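Local atomic coordinates of MAU2 chromatid cohesion factor homolog (Saccharomyces cerevisiae, PDB entry 4XDN), a protein that forms a complex with SCC2 that is required for the association of cohesin with chromosomes, and so takes part in sister chromatid cohesion. Residues L79-D84 with S121-V126. Sequence-based numbering, arbitrary orientation.
Sequences LSVLED and SDTDLV
Val81 and Leu82, in the first turn of helix 81-98, meet Leu125 from the loop that leads into helix 126-144. A capping box formed by Ser80 and Glu83 closes the helix's N-terminal end, and the contact joins this end to a neighbouring helix start in this largely helical chain, with helix 102-119 lying between the two in sequence. Leu125 touches both helix residues, and Val81 contributes nearly as much surface. The CB of Leu125 remains 6.0 Å from Val81 CG2, too far for contact. At CG the side chain runs anti to the carbonyl carbon (chi1 -63°), which carries both methyl groups toward the helix start. CD1, anti to CA (chi2 172°), lies 4.2 Å from Val81 CG2, at the edge of contact. CD2 goes further and is shared by two partners: it lies 3.9 Å from Val81 CG2 and 4.0 Å from Leu82 CD2. The Val81 and Leu125 side chains cross at roughly a right angle, so they meet through their end methyls rather than alongside. Thr123 contributes more lightly, its CG2 methyl reaching Val81 CG2 at 4.4 Å. With just 137 Å² buried in all, and Leu125 the one buried residue among the four that touch, this is a small apolar patch. Leu125 also packs on Leu116 and His119 of helix 102-119, and Val81 touches the same His119, so that helix lines the patch as well.

On the far side of the turn, polar groups fix the helix end. Glu83 OE2 forms a salt bridge with a chain of another protein, while Ser80 OG accepts a weak bond from Glu83 N. The box closes with Ser80 N giving a nearly straight 3.0 Å bond to Glu83 OE1, met from above the carboxylate plane.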
loop_
_atom_site.group_PDB
_atom_site.type_symbol
_atom_site.label_atom_id
_atom_site.label_comp_id
_atom_site.label_asym_id
_atom_site.label_seq_id
_atom_site.Cartn_x
_atom_site.Cartn_y
_atom_site.Cartn_z
ATOM N N LEU A 79 -45.370 2.609 8.922
ATOM C CA LEU A 79 -44.555 3.578 8.201
ATOM C C LEU A 79 -44.873 3.559 6.714
ATOM O O LEU A 79 -45.150 2.504 6.143
ATOM C CB LEU A 79 -43.068 3.290 8.417
ATOM C CG LEU A 79 -42.587 3.202 9.867
ATOM C CD1 LEU A 79 -41.090 2.940 9.910
ATOM C CD2 LEU A 79 -42.933 4.464 10.642
ATOM N N SER A 80 -44.837 4.733 6.089
ATOM C CA SER A 80 -44.949 4.826 4.639
ATOM C C SER A 80 -43.670 4.281 4.022
ATOM O O SER A 80 -42.702 4.015 4.736
ATOM C CB SER A 80 -45.191 6.269 4.197
ATOM O OG SER A 80 -44.117 7.109 4.590
ATOM N N VAL A 81 -43.662 4.112 2.703
ATOM C CA VAL A 81 -42.494 3.560 2.024
ATOM C C VAL A 81 -41.271 4.452 2.216
ATOM O O VAL A 81 -40.166 3.955 2.430
ATOM C CB VAL A 81 -42.744 3.360 0.506
ATOM C CG1 VAL A 81 -43.673 2.181 0.272
ATOM C CG2 VAL A 81 -43.295 4.631 -0.142
ATOM N N LEU A 82 -41.467 5.765 2.154
ATOM C CA LEU A 82 -40.361 6.704 2.312
ATOM C C LEU A 82 -39.853 6.724 3.749
ATOM O O LEU A 82 -38.645 6.741 3.990
ATOM C CB LEU A 82 -40.782 8.113 1.887
ATOM C CG LEU A 82 -40.911 8.351 0.379
ATOM C CD1 LEU A 82 -41.419 9.757 0.113
ATOM C CD2 LEU A 82 -39.583 8.118 -0.343
ATOM N N GLU A 83 -40.781 6.723 4.698
ATOM C CA GLU A 83 -40.427 6.674 6.108
ATOM C C GLU A 83 -39.704 5.372 6.418
ATOM O O GLU A 83 -38.685 5.364 7.111
ATOM C CB GLU A 83 -41.675 6.808 6.980
ATOM C CG GLU A 83 -42.353 8.166 6.879
ATOM C CD GLU A 83 -43.739 8.182 7.497
ATOM O OE1 GLU A 83 -44.239 7.100 7.873
ATOM O OE2 GLU A 83 -44.330 9.279 7.605
ATOM N N ASP A 84 -40.235 4.273 5.893
ATOM C CA ASP A 84 -39.643 2.962 6.119
ATOM C C ASP A 84 -38.238 2.921 5.527
ATOM O O ASP A 84 -37.317 2.374 6.135
ATOM C CB ASP A 84 -40.521 1.866 5.513
ATOM C CG ASP A 84 -40.055 0.471 5.881
ATOM O OD1 ASP A 84 -39.251 0.339 6.827
ATOM O OD2 ASP A 84 -40.499 -0.495 5.227
ATOM N N SER A 121 -44.363 1.300 -9.052
ATOM C CA SER A 121 -45.132 1.691 -10.230
ATOM C C SER A 121 -45.772 3.068 -10.067
ATOM O O SER A 121 -45.744 3.882 -10.991
ATOM C CB SER A 121 -46.217 0.654 -10.528
ATOM O OG SER A 121 -47.253 0.705 -9.561
ATOM N N ASP A 122 -46.340 3.322 -8.890
ATOM C CA ASP A 122 -47.098 4.547 -8.637
ATOM C C ASP A 122 -46.389 5.501 -7.678
ATOM O O ASP A 122 -46.997 6.453 -7.186
ATOM C CB ASP A 122 -48.476 4.198 -8.070
ATOM C CG ASP A 122 -48.400 3.641 -6.660
ATOM O OD1 ASP A 122 -48.204 2.417 -6.511
ATOM O OD2 ASP A 122 -48.533 4.428 -5.700
ATOM N N THR A 123 -45.112 5.246 -7.408
ATOM C CA THR A 123 -44.354 6.057 -6.458
ATOM C C THR A 123 -42.870 6.092 -6.824
ATOM O O THR A 123 -42.265 5.055 -7.079
ATOM C CB THR A 123 -44.501 5.521 -5.018
ATOM O OG1 THR A 123 -45.843 5.070 -4.799
ATOM C CG2 THR A 123 -44.158 6.600 -4.006
ATOM N N ASP A 124 -42.292 7.290 -6.842
ATOM C CA ASP A 124 -40.885 7.464 -7.196
ATOM C C ASP A 124 -39.983 6.873 -6.117
ATOM O O ASP A 124 -39.771 7.487 -5.070
ATOM C CB ASP A 124 -40.565 8.947 -7.398
ATOM C CG ASP A 124 -39.220 9.172 -8.065
ATOM O OD1 ASP A 124 -38.424 8.215 -8.161
ATOM O OD2 ASP A 124 -38.959 10.315 -8.495
ATOM N N LEU A 125 -39.448 5.686 -6.384
ATOM C CA LEU A 125 -38.691 4.942 -5.386
ATOM C C LEU A 125 -37.389 4.361 -5.935
ATOM O O LEU A 125 -36.744 3.546 -5.274
ATOM C CB LEU A 125 -39.556 3.817 -4.812
ATOM C CG LEU A 125 -40.812 4.277 -4.067
ATOM C CD1 LEU A 125 -41.685 3.085 -3.706
ATOM C CD2 LEU A 125 -40.442 5.071 -2.821
ATOM N N VAL A 126 -37.000 4.788 -7.133
ATOM C CA VAL A 126 -35.775 4.297 -7.756
ATOM C C VAL A 126 -34.564 4.561 -6.863
ATOM O O VAL A 126 -33.758 3.662 -6.630
ATOM C CB VAL A 126 -35.548 4.942 -9.138
ATOM C CG1 VAL A 126 -34.227 4.486 -9.744
ATOM C CG2 VAL A 126 -36.696 4.597 -10.070
#